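Local atomic coordinates of mutual gliding-motility protein MglA (PDB entry 6H17), a protein that binds and hydrolyses GTP as a small GTPase switch that sets the direction and speed of gliding and coordinates the two motility systems of Myxococcus xanthus. Residues Leu64-Arg68 / Leu188-Lys192; Lys90-Val96 / Asn123-Tyr129; Val137-Arg143 / Pro164-Ala170. All blocks are in the same frame, centred on the assembly; numbering follows the deposited sequence. Where two conformers were deposited one is given.

How the interactions relate
The three contacts run from surface to nucleotide site. Interaction 1 lies on the surface, its centre about 18 Å from the centre of the chain, where a loop meets helix 176-193. It has aliphatic carbon contacts and one water bridge, but no direct hydrogen bond. Interaction 2 is partly buried and joins helices 86-93 and 110-125. It combines a salt bridge, a hydrogen bond from a side-chain amide and bridging waters with a few apolar contacts. Interaction 3 pairs strand 136-141 with strand 165-167 at the edge of the sheet, mainly through backbone bonds. It alone touches the nucleotide. Its V137 and Y166 pack on helix 176-193, the helix of interaction 1. Interaction 1 closes a chain loop holding both others.

Interaction 1 (Leu64-Arg68 / Leu188-Lys192); sequences LGEIR and LTELK
I67 lays its CD1 methyl against three residues of the C-terminal helix 176-193. The closest is K192, whose CG lies 3.4 Å from I67 CD1, a tight carbon contact. L188 comes next, with its CD2 3.7 Å from I67 CD1. L191 offers only its CB, at the limit of contact.

The torsions of I67 explain this reach. CG1 is anti to the carbonyl carbon (chi1 -57°), and a second bend at chi2 (-63°) brings CD1 nearer the helix. The CB itself does not point there. I67 and L188 run antiparallel, each passing alongside the other, while K192 meets the same methyl at a slant.

L188 uses both of its branches. CD2 touches CG1 and CD1 of I67. CD1 instead rests on the backbone of G65, 3.5 Å from G65 CA. A CB on G65 would point at the helix and collide with this methyl, so the close approach depends on the missing side chain.

K192 does two jobs. Its CG presses on the I67 methyl, with K192 CD farther from I67 CD1 at 4.0 Å. The bends at chi3 and chi4 carry NZ to a water rather than to E66 O itself. That water accepts from K192 NZ at 3.1 Å and donates to E66 O at 2.9 Å.

L188 also touches F74 and I67 touches T72, both on strand 71-78. The contact thus joins the 64-68 loop and the helix at one end of the Ras-like domain. Its chemistry implies a hold made by aliphatic packing, with one solvent-mediated polar link.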
loop_
_atom_site.group_PDB
_atom_site.type_symbol
_atom_site.label_atom_id
_atom_site.label_comp_id
_atom_site.label_asym_id
_atom_site.label_seq_id
_atom_site.Cartn_x
_atom_site.Cartn_y
_atom_site.Cartn_z
ATOM N N LEU A 64 -5.169 11.037 8.817
ATOM C CA LEU A 64 -6.112 11.086 7.715
ATOM C C LEU A 64 -7.474 11.353 8.373
ATOM O O LEU A 64 -7.598 12.322 9.121
ATOM C CB LEU A 64 -5.957 9.878 6.807
ATOM C CG LEU A 64 -4.542 9.726 6.200
ATOM C CD1 LEU A 64 -4.284 8.378 5.566
ATOM C CD2 LEU A 64 -4.301 10.833 5.167
ATOM N N GLY A 65 -8.460 10.524 8.150
ATOM C CA GLY A 65 -9.751 10.738 8.758
ATOM C C GLY A 65 -9.787 10.399 10.237
ATOM O O GLY A 65 -8.857 9.848 10.831
ATOM N N GLU A 66 -10.921 10.702 10.824
ATOM C CA GLU A 66 -11.131 10.610 12.254
ATOM C C GLU A 66 -12.263 9.651 12.573
ATOM O O GLU A 66 -13.225 9.522 11.810
ATOM C CB GLU A 66 -11.509 12.018 12.717
ATOM C CG GLU A 66 -11.406 12.353 14.167
ATOM C CD GLU A 66 -11.636 13.840 14.381
ATOM O OE1 GLU A 66 -10.860 14.458 15.133
ATOM O OE2 GLU A 66 -12.584 14.386 13.761
ATOM N N ILE A 67 -12.108 8.941 13.691
ATOM C CA ILE A 67 -13.166 8.214 14.390
ATOM C C ILE A 67 -13.483 9.042 15.636
ATOM O O ILE A 67 -12.581 9.315 16.446
ATOM C CB ILE A 67 -12.677 6.812 14.795
ATOM C CG1 ILE A 67 -12.191 6.020 13.576
ATOM C CG2 ILE A 67 -13.760 6.076 15.553
ATOM C CD1 ILE A 67 -13.269 5.756 12.585
ATOM N N ARG A 68 -14.746 9.430 15.810
ATOM C CA ARG A 68 -15.122 10.308 16.906
ATOM C C ARG A 68 -14.694 9.697 18.230
ATOM O O ARG A 68 -14.959 8.522 18.493
ATOM C CB ARG A 68 -16.640 10.501 16.891
ATOM C CG ARG A 68 -17.205 11.124 18.145
ATOM C CD ARG A 68 -17.301 12.616 18.052
ATOM N NE ARG A 68 -18.634 13.041 18.469
ATOM C CZ ARG A 68 -19.569 13.510 17.646
ATOM N NH1 ARG A 68 -20.751 13.855 18.127
ATOM N NH2 ARG A 68 -19.323 13.651 16.347
ATOM N N LEU A 188 -11.243 3.136 7.624
ATOM C CA LEU A 188 -12.044 3.825 8.635
ATOM C C LEU A 188 -13.457 3.266 8.702
ATOM O O LEU A 188 -14.029 3.137 9.793
ATOM C CB LEU A 188 -12.070 5.321 8.341
ATOM C CG LEU A 188 -10.798 6.091 8.670
ATOM C CD1 LEU A 188 -10.884 7.472 8.030
ATOM C CD2 LEU A 188 -10.572 6.231 10.156
ATOM N N THR A 189 -14.057 2.972 7.550
ATOM C CA THR A 189 -15.404 2.404 7.548
ATOM C C THR A 189 -15.429 1.094 8.321
ATOM O O THR A 189 -16.375 0.833 9.082
ATOM C CB THR A 189 -15.878 2.222 6.108
ATOM O OG1 THR A 189 -16.029 3.507 5.493
ATOM C CG2 THR A 189 -17.209 1.476 6.064
ATOM N N GLU A 190 -14.393 0.265 8.163
ATOM C CA GLU A 190 -14.338 -0.994 8.904
ATOM C C GLU A 190 -14.191 -0.747 10.401
ATOM O O GLU A 190 -14.858 -1.406 11.210
ATOM C CB GLU A 190 -13.208 -1.880 8.384
ATOM C CG GLU A 190 -13.468 -2.466 7.005
ATOM C CD GLU A 190 -14.845 -3.101 6.886
ATOM O OE1 GLU A 190 -15.140 -4.020 7.678
ATOM O OE2 GLU A 190 -15.641 -2.661 6.022
ATOM N N LEU A 191 -13.340 0.202 10.791
ATOM C CA LEU A 191 -13.213 0.548 12.204
ATOM C C LEU A 191 -14.562 0.926 12.796
ATOM O O LEU A 191 -14.926 0.471 13.886
ATOM C CB LEU A 191 -12.245 1.712 12.368
ATOM C CG LEU A 191 -10.767 1.370 12.260
ATOM C CD1 LEU A 191 -9.972 2.655 12.252
ATOM C CD2 LEU A 191 -10.352 0.466 13.408
ATOM N N LYS A 192 -15.315 1.773 12.097
ATOM C CA LYS A 192 -16.603 2.208 12.618
ATOM C C LYS A 192 -17.593 1.057 12.726
ATOM O O LYS A 192 -18.552 1.153 13.500
ATOM C CB LYS A 192 -17.167 3.328 11.748
ATOM C CG LYS A 192 -16.295 4.572 11.751
ATOM C CD LYS A 192 -17.033 5.806 11.258
ATOM C CE LYS A 192 -16.710 6.135 9.810
ATOM N NZ LYS A 192 -16.563 7.604 9.619
HETATM O O HOH W 1 -13.920 9.083 8.983
#

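Interaction 2 (Lys90-Val96 / Asn123-Tyr129); sequences KLILKGV and NLAEQGY
Q127 reaches from the Schellman motif that ends helix 110-125 to the C-terminal turn of helix 86-93. G128 is the C-prime residue of that motif. Q127 CB points toward the other helix, and CG stands between the backbone N and the carbonyl carbon (chi1 65°). Beyond CG the chain is extended. CD lies 3.6 Å from L93 O. OE1 accepts from a water at 2.6 Å, and that water also donates to K90 O. NE2 donates to L93 O at 3.0 Å. The donor stands above the carbonyl plane, and V96 N reaches the same oxygen from the opposite face. NE2 also lies over the centre of the Y129 ring.

V96 CG1 lies beside this amide and packs on L124 CD2 and Y129 CE2. Nearer K90, L93 CD1 meets N123 CB. These contacts join helices 86-93 and 110-125 of the Ras-like domain beside strand 10-18, where L93 and V96 touch V16. N123 ND2 bonds Y18 and D86.

K90 CG passes 3.4 Å from N123 OD1, and the chain then bends at chi3 and chi4. Its NZ forms a salt bridge with E126, meeting OE2 at 2.7 Å nearly along the C-O axis.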
loop_
_atom_site.group_PDB
_atom_site.type_symbol
_atom_site.label_atom_id
_atom_site.label_comp_id
_atom_site.label_asym_id
_atom_site.label_seq_id
_atom_site.Cartn_x
_atom_site.Cartn_y
_atom_site.Cartn_z
ATOM N N LYS A 90 6.444 -10.926 4.375
ATOM C CA LYS A 90 5.582 -11.567 5.360
ATOM C C LYS A 90 5.671 -10.880 6.715
ATOM O O LYS A 90 4.658 -10.730 7.404
ATOM C CB LYS A 90 5.927 -13.056 5.441
ATOM C CG LYS A 90 5.512 -13.773 4.166
ATOM C CD LYS A 90 6.217 -15.088 3.945
ATOM C CE LYS A 90 5.772 -16.100 4.951
ATOM N NZ LYS A 90 4.309 -16.385 4.816
ATOM N N LEU A 91 6.866 -10.459 7.129
ATOM C CA LEU A 91 6.984 -9.732 8.387
ATOM C C LEU A 91 6.165 -8.448 8.344
ATOM O O LEU A 91 5.415 -8.134 9.280
ATOM C CB LEU A 91 8.450 -9.423 8.675
ATOM C CG LEU A 91 9.365 -10.608 8.984
ATOM C CD1 LEU A 91 10.787 -10.131 9.272
ATOM C CD2 LEU A 91 8.831 -11.423 10.147
ATOM N N ILE A 92 6.280 -7.699 7.249
ATOM C CA ILE A 92 5.653 -6.384 7.160
ATOM C C ILE A 92 4.136 -6.497 7.096
ATOM O O ILE A 92 3.418 -5.612 7.579
ATOM C CB ILE A 92 6.256 -5.600 5.972
ATOM C CG1 ILE A 92 7.753 -5.355 6.218
ATOM C CG2 ILE A 92 5.492 -4.292 5.736
ATOM C CD1 ILE A 92 8.543 -5.039 4.970
ATOM N N LEU A 93 3.613 -7.570 6.501
ATOM C CA LEU A 93 2.174 -7.707 6.362
ATOM C C LEU A 93 1.465 -8.003 7.673
ATOM O O LEU A 93 0.234 -7.869 7.738
ATOM C CB LEU A 93 1.822 -8.820 5.362
ATOM C CG LEU A 93 1.796 -8.468 3.889
ATOM C CD1 LEU A 93 1.661 -9.763 3.080
ATOM C CD2 LEU A 93 0.670 -7.498 3.564
ATOM N N LYS A 94 2.180 -8.403 8.717
ATOM C CA LYS A 94 1.509 -8.728 9.974
ATOM C C LYS A 94 0.707 -7.530 10.462
ATOM O O LYS A 94 1.212 -6.410 10.496
ATOM C CB LYS A 94 2.541 -9.121 11.028
ATOM C CG LYS A 94 3.155 -10.484 10.785
ATOM C CD LYS A 94 4.181 -10.834 11.849
ATOM C CE LYS A 94 4.763 -12.217 11.603
ATOM N NZ LYS A 94 5.740 -12.621 12.653
ATOM N N GLY A 95 -0.549 -7.770 10.839
ATOM C CA GLY A 95 -1.380 -6.714 11.386
ATOM C C GLY A 95 -1.912 -5.717 10.383
ATOM O O GLY A 95 -2.429 -4.673 10.785
ATOM N N VAL A 96 -1.800 -5.988 9.085
ATOM C CA VAL A 96 -2.235 -5.010 8.091
ATOM C C VAL A 96 -3.738 -4.782 8.185
ATOM O O VAL A 96 -4.523 -5.719 8.389
ATOM C CB VAL A 96 -1.808 -5.464 6.683
ATOM C CG1 VAL A 96 -2.478 -6.798 6.308
ATOM C CG2 VAL A 96 -2.142 -4.387 5.651
ATOM N N ASN A 123 0.262 -14.712 0.982
ATOM C CA ASN A 123 0.809 -14.262 2.259
ATOM C C ASN A 123 -0.298 -13.836 3.202
ATOM O O ASN A 123 -0.207 -14.076 4.415
ATOM C CB ASN A 123 1.837 -13.156 2.043
ATOM C CG ASN A 123 3.174 -13.711 1.602
ATOM O OD1 ASN A 123 3.444 -14.912 1.726
ATOM N ND2 ASN A 123 4.022 -12.856 1.085
ATOM N N LEU A 124 -1.336 -13.177 2.681
ATOM C CA LEU A 124 -2.485 -12.869 3.533
ATOM C C LEU A 124 -3.116 -14.147 4.071
ATOM O O LEU A 124 -3.418 -14.234 5.262
ATOM C CB LEU A 124 -3.495 -12.003 2.793
ATOM C CG LEU A 124 -3.035 -10.559 2.549
ATOM C CD1 LEU A 124 -3.974 -9.862 1.610
ATOM C CD2 LEU A 124 -2.941 -9.784 3.863
ATOM N N ALA A 125 -3.282 -15.173 3.223
ATOM C CA ALA A 125 -3.842 -16.436 3.702
ATOM C C ALA A 125 -2.945 -17.084 4.747
ATOM O O ALA A 125 -3.445 -17.699 5.704
ATOM C CB ALA A 125 -4.056 -17.387 2.519
ATOM N N GLU A 126 -1.632 -16.991 4.594
ATOM C CA GLU A 126 -0.699 -17.595 5.536
ATOM C C GLU A 126 -0.594 -16.875 6.869
ATOM O O GLU A 126 0.151 -17.363 7.749
ATOM C CB GLU A 126 0.688 -17.707 4.928
ATOM C CG GLU A 126 0.668 -18.704 3.815
ATOM C CD GLU A 126 1.945 -18.794 3.029
ATOM O OE1 GLU A 126 2.087 -19.726 2.232
ATOM O OE2 GLU A 126 2.816 -17.892 3.195
ATOM N N GLN A 127 -1.278 -15.742 7.056
ATOM C CA GLN A 127 -1.414 -15.134 8.373
ATOM C C GLN A 127 -2.878 -15.062 8.785
ATOM O O GLN A 127 -3.216 -14.363 9.747
ATOM C CB GLN A 127 -0.718 -13.776 8.433
ATOM C CG GLN A 127 -1.327 -12.733 7.554
ATOM C CD GLN A 127 -0.681 -11.361 7.718
ATOM O OE1 GLN A 127 0.541 -11.243 7.845
ATOM N NE2 GLN A 127 -1.495 -10.324 7.726
ATOM N N GLY A 128 -3.747 -15.801 8.096
ATOM C CA GLY A 128 -5.143 -15.902 8.469
ATOM C C GLY A 128 -6.052 -14.846 7.890
ATOM O O GLY A 128 -7.209 -14.746 8.316
ATOM N N TYR A 129 -5.571 -14.046 6.947
ATOM C CA TYR A 129 -6.361 -12.999 6.326
ATOM C C TYR A 129 -6.852 -13.483 4.964
ATOM O O TYR A 129 -6.461 -14.552 4.485
ATOM C CB TYR A 129 -5.505 -11.729 6.169
ATOM C CG TYR A 129 -5.110 -11.017 7.470
ATOM C CD1 TYR A 129 -4.741 -11.726 8.613
ATOM C CD2 TYR A 129 -5.079 -9.635 7.532
ATOM C CE1 TYR A 129 -4.378 -11.061 9.786
ATOM C CE2 TYR A 129 -4.722 -8.967 8.688
ATOM C CZ TYR A 129 -4.370 -9.676 9.811
ATOM O OH TYR A 129 -4.012 -9.003 10.961
HETATM O O HOH W 2 2.300 -14.377 5.572
HETATM O O HOH W 3 2.750 -12.565 7.649
HETATM O O HOH W 4 -5.221 -6.396 11.260
#

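Interaction 3 (Val137-Arg143 / Pro164-Ala170); sequences VIQYNKR and PEYQAVA. With GSP (5'-guanosine-diphosphate-monothiophosphate), chain C.
Strands 136-141 and 165-167 are the parallel pair of a beta-alpha-beta unit, with helix 151-158 between them. I138 N bonds P164 O, Y166 N bonds I138 O, Y140 N bonds Y166 O and A168 N bonds Y140 O. Beyond the strand, R143 N bonds A168 O.

Y140 and E165 share a face of the sheet. Y140 CG is anti to the carbonyl carbon (chi1 -52°), which swings the ring toward E165. Its OH donates to E165 OE1 at 2.7 Å, from above the carboxylate plane. The ring and carboxylate planes are 77° apart. N159 also bonds OE1, and R155 pairs with OE2. A phenylalanine at Y140 would probably leave E165 OE1 without its hydroxyl donor.

The A168 methyl lies 3.3 Å from Q139 CD, whose amide is held by N28 and T179.

N141 OD1 accepts from A170 N at 2.9 Å, in the carbonyl plane, and N141 ND2 donates to N7 of GTPγS at 3.0 Å. The extended K142 chain lies over the base, with CG 3.5 Å from C6 of GTPγS. Its NZ, bonded to L22 O, forms a salt bridge with D104. N141, K142 and D144 form the NKxD guanine-recognition motif of small GTPases.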
loop_
_atom_site.group_PDB
_atom_site.type_symbol
_atom_site.label_atom_id
_atom_site.label_comp_id
_atom_site.label_asym_id
_atom_site.label_seq_id
_atom_site.Cartn_x
_atom_site.Cartn_y
_atom_site.Cartn_z
ATOM N N VAL A 137 -7.063 -1.525 -2.548
ATOM C CA VAL A 137 -7.122 -0.661 -3.723
ATOM C C VAL A 137 -5.952 -1.020 -4.612
ATOM O O VAL A 137 -4.867 -1.350 -4.118
ATOM C CB VAL A 137 -7.061 0.823 -3.318
ATOM C CG1 VAL A 137 -6.976 1.749 -4.529
ATOM C CG2 VAL A 137 -8.260 1.176 -2.421
ATOM N N ILE A 138 -6.159 -0.962 -5.914
ATOM C CA ILE A 138 -5.101 -1.232 -6.885
ATOM C C ILE A 138 -4.743 0.045 -7.637
ATOM O O ILE A 138 -5.622 0.832 -8.024
ATOM C CB ILE A 138 -5.464 -2.387 -7.845
ATOM C CG1 ILE A 138 -4.222 -2.780 -8.671
ATOM C CG2 ILE A 138 -6.634 -2.053 -8.732
ATOM C CD1 ILE A 138 -4.310 -4.207 -9.253
ATOM N N GLN A 139 -3.451 0.241 -7.850
ATOM C CA GLN A 139 -2.916 1.380 -8.575
ATOM C C GLN A 139 -2.185 0.902 -9.814
ATOM O O GLN A 139 -1.304 0.039 -9.725
ATOM C CB GLN A 139 -1.956 2.147 -7.672
ATOM C CG GLN A 139 -1.408 3.411 -8.308
ATOM C CD GLN A 139 -0.369 4.081 -7.457
ATOM O OE1 GLN A 139 0.826 3.834 -7.607
ATOM N NE2 GLN A 139 -0.818 4.945 -6.540
ATOM N N TYR A 140 -2.531 1.461 -10.963
ATOM C CA TYR A 140 -1.831 1.183 -12.214
ATOM C C TYR A 140 -0.822 2.306 -12.406
ATOM O O TYR A 140 -1.147 3.364 -12.943
ATOM C CB TYR A 140 -2.800 1.089 -13.384
ATOM C CG TYR A 140 -3.966 0.140 -13.175
ATOM C CD1 TYR A 140 -3.807 -1.093 -12.537
ATOM C CD2 TYR A 140 -5.241 0.486 -13.598
ATOM C CE1 TYR A 140 -4.896 -1.955 -12.358
ATOM C CE2 TYR A 140 -6.318 -0.360 -13.416
ATOM C CZ TYR A 140 -6.128 -1.575 -12.791
ATOM O OH TYR A 140 -7.194 -2.442 -12.589
ATOM N N ASN A 141 0.402 2.073 -11.946
ATOM C CA ASN A 141 1.435 3.101 -11.932
ATOM C C ASN A 141 2.221 3.089 -13.236
ATOM O O ASN A 141 2.134 2.170 -14.055
ATOM C CB ASN A 141 2.341 2.903 -10.710
ATOM C CG ASN A 141 3.237 4.075 -10.446
ATOM O OD1 ASN A 141 2.838 5.234 -10.630
ATOM N ND2 ASN A 141 4.464 3.802 -10.033
ATOM N N LYS A 142 2.994 4.145 -13.430
ATOM C CA LYS A 142 3.835 4.320 -14.627
ATOM C C LYS A 142 3.005 4.512 -15.899
ATOM O O LYS A 142 3.395 4.081 -16.987
ATOM C CB LYS A 142 4.901 3.233 -14.799
ATOM C CG LYS A 142 5.624 2.874 -13.499
ATOM C CD LYS A 142 7.014 2.317 -13.748
ATOM C CE LYS A 142 7.681 1.942 -12.439
ATOM N NZ LYS A 142 8.946 1.175 -12.692
ATOM N N ARG A 143 1.898 5.258 -15.787
ATOM C CA ARG A 143 1.065 5.534 -16.951
ATOM C C ARG A 143 1.761 6.418 -17.971
ATOM O O ARG A 143 1.295 6.499 -19.111
ATOM C CB ARG A 143 -0.255 6.203 -16.547
ATOM C CG ARG A 143 -1.119 5.409 -15.581
ATOM C CD ARG A 143 -1.396 3.996 -16.039
ATOM N NE ARG A 143 -1.884 3.980 -17.412
ATOM C CZ ARG A 143 -1.857 2.923 -18.211
ATOM N NH1 ARG A 143 -1.419 1.765 -17.769
ATOM N NH2 ARG A 143 -2.312 3.017 -19.451
ATOM N N PRO A 164 -11.571 -0.817 -6.097
ATOM C CA PRO A 164 -11.214 0.530 -6.556
ATOM C C PRO A 164 -9.846 0.528 -7.215
ATOM O O PRO A 164 -8.895 -0.076 -6.701
ATOM C CB PRO A 164 -11.232 1.363 -5.270
ATOM C CG PRO A 164 -12.209 0.628 -4.390
ATOM C CD PRO A 164 -11.961 -0.825 -4.674
ATOM N N GLU A 165 -9.732 1.231 -8.344
ATOM C CA GLU A 165 -8.503 1.269 -9.128
ATOM C C GLU A 165 -8.190 2.703 -9.519
ATOM O O GLU A 165 -9.099 3.500 -9.781
ATOM C CB GLU A 165 -8.610 0.405 -10.388
ATOM C CG GLU A 165 -9.740 0.812 -11.323
ATOM C CD GLU A 165 -9.782 -0.015 -12.592
ATOM O OE1 GLU A 165 -9.594 -1.249 -12.536
ATOM O OE2 GLU A 165 -9.974 0.574 -13.669
ATOM N N TYR A 166 -6.905 3.036 -9.538
ATOM C CA TYR A 166 -6.441 4.385 -9.847
ATOM C C TYR A 166 -5.247 4.337 -10.782
ATOM O O TYR A 166 -4.273 3.631 -10.513
ATOM C CB TYR A 166 -6.068 5.150 -8.564
ATOM C CG TYR A 166 -7.290 5.399 -7.732
ATOM C CD1 TYR A 166 -8.068 6.516 -7.954
ATOM C CD2 TYR A 166 -7.697 4.490 -6.778
ATOM C CE1 TYR A 166 -9.225 6.738 -7.232
ATOM C CE2 TYR A 166 -8.859 4.696 -6.054
ATOM C CZ TYR A 166 -9.599 5.814 -6.290
ATOM O OH TYR A 166 -10.766 6.030 -5.551
ATOM N N GLN A 167 -5.296 5.125 -11.846
ATOM C CA GLN A 167 -4.126 5.392 -12.670
ATOM C C GLN A 167 -3.162 6.287 -11.909
ATOM O O GLN A 167 -3.589 7.230 -11.239
ATOM C CB GLN A 167 -4.538 6.150 -13.930
ATOM C CG GLN A 167 -5.256 5.342 -14.947
ATOM C CD GLN A 167 -5.279 6.065 -16.279
ATOM O OE1 GLN A 167 -4.235 6.322 -16.888
ATOM N NE2 GLN A 167 -6.462 6.428 -16.720
ATOM N N ALA A 168 -1.863 6.024 -12.045
ATOM C CA ALA A 168 -0.876 6.836 -11.353
ATOM C C ALA A 168 0.390 7.068 -12.157
ATOM O O ALA A 168 0.767 6.272 -13.033
ATOM C CB ALA A 168 -0.490 6.226 -10.013
ATOM N N VAL A 169 1.039 8.188 -11.825
ATOM C CA VAL A 169 2.419 8.485 -12.213
ATOM C C VAL A 169 3.071 8.943 -10.906
ATOM O O VAL A 169 3.043 10.131 -10.562
ATOM C CB VAL A 169 2.531 9.554 -13.301
ATOM C CG1 VAL A 169 3.982 9.748 -13.699
ATOM C CG2 VAL A 169 1.706 9.184 -14.504
ATOM N N ALA A 170 3.594 7.997 -10.139
ATOM C CA ALA A 170 3.924 8.322 -8.753
ATOM C C ALA A 170 4.918 9.471 -8.613
ATOM O O ALA A 170 4.737 10.292 -7.691
ATOM C CB ALA A 170 4.380 7.066 -8.003
HETATM P PG GSP C . 11.401 -2.076 -4.340
HETATM O O3B GSP C . 10.808 -0.960 -5.408
HETATM S S1G GSP C . 12.834 -2.908 -5.219
HETATM O O2G GSP C . 11.762 -1.278 -3.070
HETATM O O3G GSP C . 10.226 -3.014 -4.045
HETATM P PB GSP C . 9.725 0.186 -5.255
HETATM O O1B GSP C . 8.380 -0.324 -5.615
HETATM O O2B GSP C . 9.840 0.848 -3.935
HETATM P PA GSP C . 10.580 2.719 -6.366
HETATM O O1A GSP C . 9.468 3.504 -5.854
HETATM O O2A GSP C . 11.887 2.864 -5.716
HETATM O O3A GSP C . 10.188 1.180 -6.437
HETATM O "O5'" GSP C . 10.668 3.047 -7.926
HETATM C "C5'" GSP C . 11.620 2.387 -8.745
HETATM C "C4'" GSP C . 11.983 3.258 -9.941
HETATM O "O4'" GSP C . 10.808 3.485 -10.745
HETATM C "C3'" GSP C . 12.487 4.615 -9.525
HETATM O "O3'" GSP C . 13.537 5.017 -10.391
HETATM C "C2'" GSP C . 11.300 5.560 -9.695
HETATM O "O2'" GSP C . 11.620 6.895 -9.951
HETATM C "C1'" GSP C . 10.605 4.882 -10.885
HETATM N N9 GSP C . 9.177 5.155 -10.981
HETATM C C8 GSP C . 8.267 4.990 -9.983
HETATM N N7 GSP C . 7.042 5.341 -10.426
HETATM C C5 GSP C . 7.187 5.735 -11.730
HETATM C C6 GSP C . 6.285 6.211 -12.680
HETATM O O6 GSP C . 5.053 6.363 -12.499
HETATM N N1 GSP C . 6.809 6.528 -13.894
HETATM C C2 GSP C . 8.138 6.377 -14.196
HETATM N N2 GSP C . 8.560 6.695 -15.408
HETATM N N3 GSP C . 9.034 5.924 -13.289
HETATM C C4 GSP C . 8.525 5.623 -12.080
HETATM O O HOH W 5 -3.014 6.001 -19.216
#